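Local coordinates for hypothetical membrane protein (Corynebacterium glutamicum, PDB 6JSA) that binds heme through its C-terminal HtaA domain, the part held here, and probably passes it along the heme-uptake machinery of the corynebacterial cell envelope, at residues Ala81-Gly89 against Arg112-Leu123; Gln42-Gly50 against Ile61-Phe69. All coordinates share one frame; numbering follows the deposited sequence.

Contact 1: residues Ala81-Gly89 against Arg112-Leu123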
loop_
_atom_site.group_PDB
_atom_site.type_symbol
_atom_site.label_atom_id
_atom_site.label_comp_id
_atom_site.label_asym_id
_atom_site.label_seq_id
_atom_site.Cartn_x
_atom_site.Cartn_y
_atom_site.Cartn_z
ATOM N N ALA A 81 4.960 -3.392 -5.007
ATOM C CA ALA A 81 5.502 -2.322 -5.839
ATOM C C ALA A 81 4.392 -1.485 -6.463
ATOM O O ALA A 81 3.265 -1.944 -6.659
ATOM C CB ALA A 81 6.385 -2.876 -6.958
ATOM N N ASN A 82 4.742 -0.239 -6.793
ATOM C CA ASN A 82 3.870 0.635 -7.583
ATOM C C ASN A 82 2.486 0.793 -6.951
ATOM O O ASN A 82 1.447 0.563 -7.591
ATOM C CB ASN A 82 3.768 0.129 -9.019
ATOM C CG ASN A 82 5.091 0.133 -9.718
ATOM O OD1 ASN A 82 5.790 1.143 -9.715
ATOM N ND2 ASN A 82 5.455 -0.995 -10.317
ATOM N N ILE A 83 2.464 1.213 -5.685
ATOM C CA ILE A 83 1.176 1.360 -5.013
ATOM C C ILE A 83 0.381 2.497 -5.641
ATOM O O ILE A 83 0.934 3.465 -6.187
ATOM C CB ILE A 83 1.279 1.519 -3.485
ATOM C CG1 ILE A 83 1.800 2.900 -3.102
ATOM C CG2 ILE A 83 2.099 0.402 -2.871
ATOM C CD1 ILE A 83 1.454 3.261 -1.662
ATOM N N GLU A 84 -0.939 2.370 -5.565
ATOM C CA GLU A 84 -1.871 3.350 -6.099
ATOM C C GLU A 84 -3.029 3.459 -5.123
ATOM O O GLU A 84 -3.575 2.438 -4.689
ATOM C CB GLU A 84 -2.391 2.912 -7.473
ATOM C CG GLU A 84 -3.572 3.714 -7.985
ATOM C CD GLU A 84 -4.083 3.196 -9.310
ATOM O OE1 GLU A 84 -3.389 2.363 -9.941
ATOM O OE2 GLU A 84 -5.186 3.617 -9.719
ATOM N N ILE A 85 -3.367 4.687 -4.744
ATOM C CA ILE A 85 -4.573 4.977 -3.981
ATOM C C ILE A 85 -5.636 5.433 -4.969
ATOM O O ILE A 85 -5.488 6.473 -5.616
ATOM C CB ILE A 85 -4.312 6.066 -2.931
ATOM C CG1 ILE A 85 -3.260 5.592 -1.922
ATOM C CG2 ILE A 85 -5.604 6.441 -2.236
ATOM C CD1 ILE A 85 -2.763 6.688 -1.008
ATOM N N SER A 86 -6.700 4.655 -5.094
ATOM C CA SER A 86 -7.830 4.990 -5.944
ATOM C C SER A 86 -9.031 5.243 -5.047
ATOM O O SER A 86 -9.243 4.516 -4.074
ATOM C CB SER A 86 -8.112 3.831 -6.901
ATOM O OG SER A 86 -9.133 4.148 -7.817
ATOM N N PHE A 87 -9.802 6.288 -5.346
ATOM C CA PHE A 87 -10.958 6.592 -4.520
ATOM C C PHE A 87 -12.141 7.014 -5.375
ATOM O O PHE A 87 -11.989 7.601 -6.447
ATOM C CB PHE A 87 -10.676 7.619 -3.401
ATOM C CG PHE A 87 -10.227 8.977 -3.890
ATOM C CD1 PHE A 87 -8.877 9.265 -4.056
ATOM C CD2 PHE A 87 -11.155 9.984 -4.134
ATOM C CE1 PHE A 87 -8.469 10.525 -4.486
ATOM C CE2 PHE A 87 -10.749 11.237 -4.561
ATOM C CZ PHE A 87 -9.408 11.506 -4.734
ATOM N N ASN A 88 -13.322 6.680 -4.874
ATOM C CA ASN A 88 -14.600 7.099 -5.452
ATOM C C ASN A 88 -15.446 7.504 -4.251
ATOM O O ASN A 88 -15.912 6.635 -3.506
ATOM C CB ASN A 88 -15.264 5.955 -6.211
ATOM C CG ASN A 88 -14.517 5.566 -7.473
ATOM O OD1 ASN A 88 -13.574 4.777 -7.435
ATOM N ND2 ASN A 88 -14.958 6.100 -8.605
ATOM N N GLY A 89 -15.631 8.804 -4.053
ATOM C CA GLY A 89 -16.245 9.154 -2.791
ATOM C C GLY A 89 -15.322 8.758 -1.654
ATOM O O GLY A 89 -14.098 8.705 -1.803
ATOM N N ARG A 112 -0.827 -6.961 -10.923
ATOM C CA ARG A 112 -1.375 -5.742 -10.355
ATOM C C ARG A 112 -2.748 -6.064 -9.784
ATOM O O ARG A 112 -3.637 -6.519 -10.513
ATOM C CB ARG A 112 -1.465 -4.655 -11.422
ATOM C CG ARG A 112 -1.807 -3.310 -10.843
ATOM C CD ARG A 112 -1.274 -2.167 -11.690
ATOM N NE ARG A 112 -1.480 -0.898 -10.999
ATOM C CZ ARG A 112 -0.684 -0.435 -10.037
ATOM N NH1 ARG A 112 0.385 -1.130 -9.657
ATOM N NH2 ARG A 112 -0.960 0.714 -9.442
ATOM N N THR A 113 -2.918 -5.853 -8.482
ATOM C CA THR A 113 -4.079 -6.386 -7.782
ATOM C C THR A 113 -4.524 -5.415 -6.698
ATOM O O THR A 113 -3.725 -4.639 -6.169
ATOM C CB THR A 113 -3.741 -7.754 -7.163
ATOM O OG1 THR A 113 -4.928 -8.357 -6.648
ATOM C CG2 THR A 113 -2.713 -7.614 -6.037
ATOM N N VAL A 114 -5.810 -5.467 -6.362
ATOM C CA VAL A 114 -6.286 -4.756 -5.182
ATOM C C VAL A 114 -5.787 -5.496 -3.946
ATOM O O VAL A 114 -6.141 -6.658 -3.725
ATOM C CB VAL A 114 -7.816 -4.635 -5.194
ATOM C CG1 VAL A 114 -8.312 -3.980 -3.912
ATOM C CG2 VAL A 114 -8.264 -3.851 -6.415
ATOM N N VAL A 115 -4.943 -4.833 -3.154
ATOM C CA VAL A 115 -4.432 -5.401 -1.906
ATOM C C VAL A 115 -5.416 -5.184 -0.764
ATOM O O VAL A 115 -5.485 -5.994 0.166
ATOM C CB VAL A 115 -3.053 -4.788 -1.594
ATOM C CG1 VAL A 115 -2.559 -5.175 -0.208
ATOM C CG2 VAL A 115 -2.047 -5.219 -2.633
ATOM N N GLY A 116 -6.178 -4.096 -0.803
ATOM C CA GLY A 116 -7.164 -3.835 0.226
ATOM C C GLY A 116 -8.190 -2.825 -0.221
ATOM O O GLY A 116 -7.955 -2.027 -1.135
ATOM N N THR A 117 -9.348 -2.885 0.424
ATOM C CA THR A 117 -10.367 -1.877 0.202
ATOM C C THR A 117 -10.218 -0.769 1.233
ATOM O O THR A 117 -9.874 -1.004 2.397
ATOM C CB THR A 117 -11.768 -2.479 0.244
ATOM O OG1 THR A 117 -11.906 -3.249 1.435
ATOM C CG2 THR A 117 -11.992 -3.379 -0.966
ATOM N N LEU A 118 -10.446 0.456 0.779
ATOM C CA LEU A 118 -10.238 1.642 1.594
ATOM C C LEU A 118 -11.565 2.220 2.054
ATOM O O LEU A 118 -12.509 2.357 1.268
ATOM C CB LEU A 118 -9.513 2.719 0.791
ATOM C CG LEU A 118 -8.144 2.313 0.261
ATOM C CD1 LEU A 118 -7.487 3.484 -0.447
ATOM C CD2 LEU A 118 -7.261 1.800 1.385
ATOM N N ASN A 119 -11.613 2.595 3.326
ATOM C CA ASN A 119 -12.723 3.347 3.898
ATOM C C ASN A 119 -12.109 4.599 4.510
ATOM O O ASN A 119 -11.382 4.511 5.507
ATOM C CB ASN A 119 -13.451 2.516 4.953
ATOM C CG ASN A 119 -14.591 3.271 5.601
ATOM O OD1 ASN A 119 -15.110 4.232 5.040
ATOM N ND2 ASN A 119 -14.987 2.839 6.792
ATOM N N PHE A 120 -12.359 5.752 3.888
ATOM C CA PHE A 120 -11.717 6.988 4.317
ATOM C C PHE A 120 -12.400 7.550 5.550
ATOM O O PHE A 120 -13.618 7.734 5.565
ATOM C CB PHE A 120 -11.714 8.019 3.188
ATOM C CG PHE A 120 -10.708 7.716 2.124
ATOM C CD1 PHE A 120 -11.027 6.869 1.068
ATOM C CD2 PHE A 120 -9.422 8.236 2.196
ATOM C CE1 PHE A 120 -10.089 6.549 0.098
ATOM C CE2 PHE A 120 -8.476 7.927 1.220
ATOM C CZ PHE A 120 -8.815 7.082 0.168
ATOM N N SER A 121 -11.610 7.807 6.591
ATOM C CA SER A 121 -12.096 8.557 7.741
ATOM C C SER A 121 -12.020 10.057 7.487
ATOM O O SER A 121 -12.771 10.830 8.094
ATOM C CB SER A 121 -11.273 8.190 8.974
ATOM O OG SER A 121 -9.890 8.389 8.734
ATOM N N ALA A 122 -11.125 10.476 6.594
ATOM C CA ALA A 122 -10.998 11.860 6.164
ATOM C C ALA A 122 -10.601 11.832 4.703
ATOM O O ALA A 122 -9.723 11.059 4.314
ATOM C CB ALA A 122 -9.912 12.582 6.968
ATOM N N LEU A 123 -11.260 12.646 3.889
ATOM C CA LEU A 123 -10.878 12.784 2.490
ATOM C C LEU A 123 -11.290 14.176 2.050
ATOM O O LEU A 123 -12.481 14.505 2.058
ATOM C CB LEU A 123 -11.541 11.717 1.621
ATOM C CG LEU A 123 -11.188 11.754 0.134
ATOM C CD1 LEU A 123 -9.695 11.613 -0.083
ATOM C CD2 LEU A 123 -11.937 10.657 -0.587
HETATM O O HOH W 1 -3.982 0.433 -11.690
#
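Arg112 reaches Asn82 and Glu84 with the edge of its guanidinium, and all three of its nitrogens are engaged. Two converge end-on upon one backbone oxygen: Arg112 NH1 sits 2.9 Å and Arg112 NH2 3.0 Å from Asn82 O, both in the guanidinium plane. Arg112 NH2 also donates to Glu84 OE1 (3.0 Å), a nearly straight salt bridge at 171° that uses the anti lone pair of OE1. With CG anti to the backbone N (chi1 168°) and the chain extended, Glu84 carries OE1 out to the arginine. One water closes the ring, accepting from Arg112 NE and donating to Glu84 OE1 over 2.7 Å. Asp97 is a further partner, through a salt bridge with Arg112 NH1 and a hydrogen bond from Asn82 ND2, while Ser60 OG meets Glu84 OE2. Farther along, the contact turns apolar. Ile85 CG2 touches Leu118 CD1 at 3.9 Å and lies at the edge of the Phe120 ring; Phe87 CB rests 3.7 Å from Phe120 CE1, and Leu123 CD2 approaches Phe87 CD2 obliquely at 3.7 Å. Strands 83-88 and 113-120, crossing at -50° and both paired with strand 91-101, face each other across the curl of an antiparallel beta fold, apolar end buried, Arg112 end near the surface.

Contact 2: residues Gln42-Gly50 against Ile61-Phe69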
loop_
_atom_site.group_PDB
_atom_site.type_symbol
_atom_site.label_atom_id
_atom_site.label_comp_id
_atom_site.label_asym_id
_atom_site.label_seq_id
_atom_site.Cartn_x
_atom_site.Cartn_y
_atom_site.Cartn_z
ATOM N N GLN A 42 6.330 3.687 9.089
ATOM C CA GLN A 42 5.525 3.748 7.876
ATOM C C GLN A 42 6.458 3.852 6.684
ATOM O O GLN A 42 7.392 4.662 6.687
ATOM C CB GLN A 42 4.577 4.952 7.871
ATOM C CG GLN A 42 3.544 4.917 8.970
ATOM C CD GLN A 42 2.669 6.144 8.934
ATOM O OE1 GLN A 42 3.114 7.240 9.270
ATOM N NE2 GLN A 42 1.429 5.976 8.496
ATOM N N PHE A 43 6.200 3.048 5.662
ATOM C CA PHE A 43 6.868 3.248 4.388
ATOM C C PHE A 43 6.416 4.565 3.769
ATOM O O PHE A 43 5.261 4.983 3.917
ATOM C CB PHE A 43 6.645 2.032 3.492
ATOM C CG PHE A 43 7.141 0.768 4.136
ATOM C CD1 PHE A 43 8.502 0.484 4.159
ATOM C CD2 PHE A 43 6.272 -0.086 4.803
ATOM C CE1 PHE A 43 8.982 -0.648 4.794
ATOM C CE2 PHE A 43 6.742 -1.224 5.445
ATOM C CZ PHE A 43 8.104 -1.512 5.437
ATOM N N GLN A 44 7.359 5.254 3.126
ATOM C CA GLN A 44 7.187 6.627 2.670
ATOM C C GLN A 44 7.247 6.622 1.152
ATOM O O GLN A 44 8.266 6.229 0.563
ATOM C CB GLN A 44 8.287 7.524 3.244
ATOM C CG GLN A 44 8.377 7.493 4.771
ATOM C CD GLN A 44 7.267 8.275 5.442
ATOM O OE1 GLN A 44 6.888 9.348 4.977
ATOM N NE2 GLN A 44 6.751 7.755 6.544
ATOM N N PHE A 45 6.161 7.050 0.529
ATOM C CA PHE A 45 6.013 7.010 -0.916
ATOM C C PHE A 45 5.960 8.431 -1.447
ATOM O O PHE A 45 5.359 9.316 -0.825
ATOM C CB PHE A 45 4.735 6.257 -1.307
ATOM C CG PHE A 45 4.685 4.849 -0.777
ATOM C CD1 PHE A 45 4.208 4.585 0.501
ATOM C CD2 PHE A 45 5.141 3.795 -1.554
ATOM C CE1 PHE A 45 4.179 3.291 0.995
ATOM C CE2 PHE A 45 5.110 2.491 -1.069
ATOM C CZ PHE A 45 4.630 2.244 0.207
ATOM N N SER A 46 6.585 8.637 -2.598
ATOM C CA SER A 46 6.702 9.956 -3.185
ATOM C C SER A 46 6.381 9.832 -4.664
ATOM O O SER A 46 7.006 9.037 -5.368
ATOM C CB SER A 46 8.129 10.455 -2.965
ATOM O OG SER A 46 8.289 11.755 -3.476
ATOM N N GLY A 47 5.393 10.593 -5.139
ATOM C CA GLY A 47 4.955 10.463 -6.513
ATOM C C GLY A 47 4.572 11.798 -7.115
ATOM O O GLY A 47 4.240 12.756 -6.412
ATOM N N ASN A 48 4.613 11.846 -8.444
ATOM C CA ASN A 48 4.186 13.062 -9.128
ATOM C C ASN A 48 3.214 12.779 -10.269
ATOM O O ASN A 48 3.158 13.530 -11.247
ATOM C CB ASN A 48 5.362 13.935 -9.574
ATOM C CG ASN A 48 6.263 13.249 -10.567
ATOM O OD1 ASN A 48 5.994 12.126 -11.010
ATOM N ND2 ASN A 48 7.346 13.927 -10.937
ATOM N N SER A 49 2.426 11.715 -10.158
ATOM C CA SER A 49 1.467 11.401 -11.204
ATOM C C SER A 49 0.139 10.958 -10.608
ATOM O O SER A 49 0.031 10.593 -9.434
ATOM C CB SER A 49 1.984 10.347 -12.182
ATOM O OG SER A 49 2.027 9.092 -11.557
ATOM N N GLY A 50 -0.874 10.983 -11.451
ATOM C CA GLY A 50 -2.231 10.722 -11.042
ATOM C C GLY A 50 -3.119 11.904 -11.356
ATOM O O GLY A 50 -2.677 12.938 -11.857
ATOM N N ILE A 61 -4.017 8.208 -7.240
ATOM C CA ILE A 61 -2.731 8.777 -6.862
ATOM C C ILE A 61 -1.714 7.646 -6.991
ATOM O O ILE A 61 -1.813 6.635 -6.281
ATOM C CB ILE A 61 -2.751 9.314 -5.420
ATOM C CG1 ILE A 61 -4.067 10.044 -5.095
ATOM C CG2 ILE A 61 -1.534 10.196 -5.172
ATOM C CD1 ILE A 61 -4.237 11.338 -5.828
ATOM N N ASN A 62 -0.751 7.803 -7.896
ATOM C CA ASN A 62 0.173 6.733 -8.257
ATOM C C ASN A 62 1.563 6.975 -7.685
ATOM O O ASN A 62 2.079 8.098 -7.729
ATOM C CB ASN A 62 0.310 6.629 -9.776
ATOM C CG ASN A 62 -0.942 6.129 -10.435
ATOM O OD1 ASN A 62 -1.236 4.934 -10.396
ATOM N ND2 ASN A 62 -1.684 7.032 -11.059
ATOM N N PHE A 63 2.184 5.902 -7.190
ATOM C CA PHE A 63 3.529 5.998 -6.645
ATOM C C PHE A 63 4.433 4.932 -7.243
ATOM O O PHE A 63 4.007 3.783 -7.409
ATOM C CB PHE A 63 3.504 5.824 -5.121
ATOM C CG PHE A 63 2.682 6.866 -4.428
ATOM C CD1 PHE A 63 3.251 8.075 -4.062
ATOM C CD2 PHE A 63 1.331 6.661 -4.177
ATOM C CE1 PHE A 63 2.499 9.056 -3.444
ATOM C CE2 PHE A 63 0.575 7.643 -3.562
ATOM C CZ PHE A 63 1.165 8.837 -3.195
ATOM N N PRO A 64 5.678 5.272 -7.558
ATOM C CA PRO A 64 6.665 4.255 -7.927
ATOM C C PRO A 64 7.270 3.667 -6.655
ATOM O O PRO A 64 6.962 4.084 -5.538
ATOM C CB PRO A 64 7.706 5.080 -8.678
ATOM C CG PRO A 64 7.732 6.349 -7.873
ATOM C CD PRO A 64 6.295 6.609 -7.463
ATOM N N GLY A 65 8.148 2.690 -6.841
ATOM C CA GLY A 65 8.928 2.169 -5.739
ATOM C C GLY A 65 8.439 0.812 -5.262
ATOM O O GLY A 65 7.275 0.431 -5.431
ATOM N N SER A 66 9.350 0.082 -4.628
ATOM C CA SER A 66 9.046 -1.255 -4.144
ATOM C C SER A 66 9.600 -1.488 -2.745
ATOM O O SER A 66 10.609 -0.900 -2.336
ATOM C CB SER A 66 9.578 -2.324 -5.097
ATOM O OG SER A 66 10.966 -2.192 -5.267
ATOM N N ILE A 67 8.909 -2.371 -2.028
ATOM C CA ILE A 67 9.333 -2.919 -0.747
ATOM C C ILE A 67 9.535 -4.411 -0.950
ATOM O O ILE A 67 8.683 -5.074 -1.551
ATOM C CB ILE A 67 8.256 -2.700 0.329
ATOM C CG1 ILE A 67 7.843 -1.229 0.408
ATOM C CG2 ILE A 67 8.743 -3.248 1.671
ATOM C CD1 ILE A 67 6.538 -1.042 1.124
ATOM N N HIS A 68 10.638 -4.944 -0.425
ATOM C CA HIS A 68 10.967 -6.360 -0.570
ATOM C C HIS A 68 11.199 -6.940 0.823
ATOM O O HIS A 68 12.245 -6.702 1.437
ATOM C CB HIS A 68 12.197 -6.529 -1.453
ATOM C CG HIS A 68 12.426 -7.935 -1.908
ATOM N ND1 HIS A 68 13.399 -8.269 -2.824
ATOM C CD2 HIS A 68 11.808 -9.095 -1.576
ATOM C CE1 HIS A 68 13.371 -9.572 -3.036
ATOM N NE2 HIS A 68 12.414 -10.096 -2.292
ATOM N N PHE A 69 10.221 -7.698 1.325
ATOM C CA PHE A 69 10.333 -8.370 2.619
ATOM C C PHE A 69 10.949 -9.749 2.425
ATOM O O PHE A 69 10.607 -10.462 1.480
ATOM C CB PHE A 69 8.947 -8.575 3.232
ATOM C CG PHE A 69 8.208 -7.307 3.567
ATOM C CD1 PHE A 69 8.497 -6.600 4.725
ATOM C CD2 PHE A 69 7.184 -6.850 2.745
ATOM C CE1 PHE A 69 7.796 -5.459 5.054
ATOM C CE2 PHE A 69 6.482 -5.702 3.068
ATOM C CZ PHE A 69 6.787 -5.008 4.222
HETATM O O HOH W 2 7.714 6.154 -3.640
HETATM O O HOH W 3 1.681 10.658 -7.266
#
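Phe43 lays one face of its ring against Ile67, whose CD1 stands over it 3.9 Å from the ring centroid, a CH-pi contact 23° off the normal. The same isoleucine serves two more aromatics: with CG1 anti to its carbonyl carbon (chi1 -53°), Ile67 sends CD1 to Phe45 CZ (3.9 Å) as well as to Phe43, and CG2 to a face of Phe69 and the rim of Phe43. Phe43 and Phe69 approach from opposite directions, planes at 86°, Phe43 CZ to Phe69 CZ 3.9 Å. Nearer the turn, Phe63 CD1 packs on Phe45 CB (3.6 Å), and the Gly47 backbone lies close against the Phe63 ring. Polar links are sparse here: Asn62 N donates to Ser49 O in a long bond of 3.3 Å from above the carbonyl plane, and a water spans Ser49 O and Asn62 O, donating to both. Another water, accepting from Ser46 N and 2.9 Å from Pro64 O, bridges the backbones where they no longer pair. Beyond the segments, Phe18 meets the Phe69 ring edge-to-face and Trp31 does so with Phe43. A beta-hairpin end, where Gly50 pairs with Ile61, thus gives way to an aromatic layer between strands 42-47 and 66-69, whose Phe69 side chain lies about 7 Å from the bound heme.

From the N terminus, contact 2 comes first: strand 42-53 turns back through strand 58-62, the ten intervening residues, mostly strand, make the hairpin, and the contact runs on into strand 66-71, which carries the chain toward the heme end. Contact 1 opens only afterwards, closing a longer excursion through strands 91-101 and 107-111. The two loops therefore stand in series, neither nested nor crossed. Strand 76-88 joins them, since it pairs with both 58-62 and 66-71: Ile85 O lies 2.8 Å from Ile61 N and Ile83 O 2.9 Å from Phe63 N, probable hydrogen bonds. Residues 81-89, which form one side of contact 1, thus also pair with the second segment of contact 2.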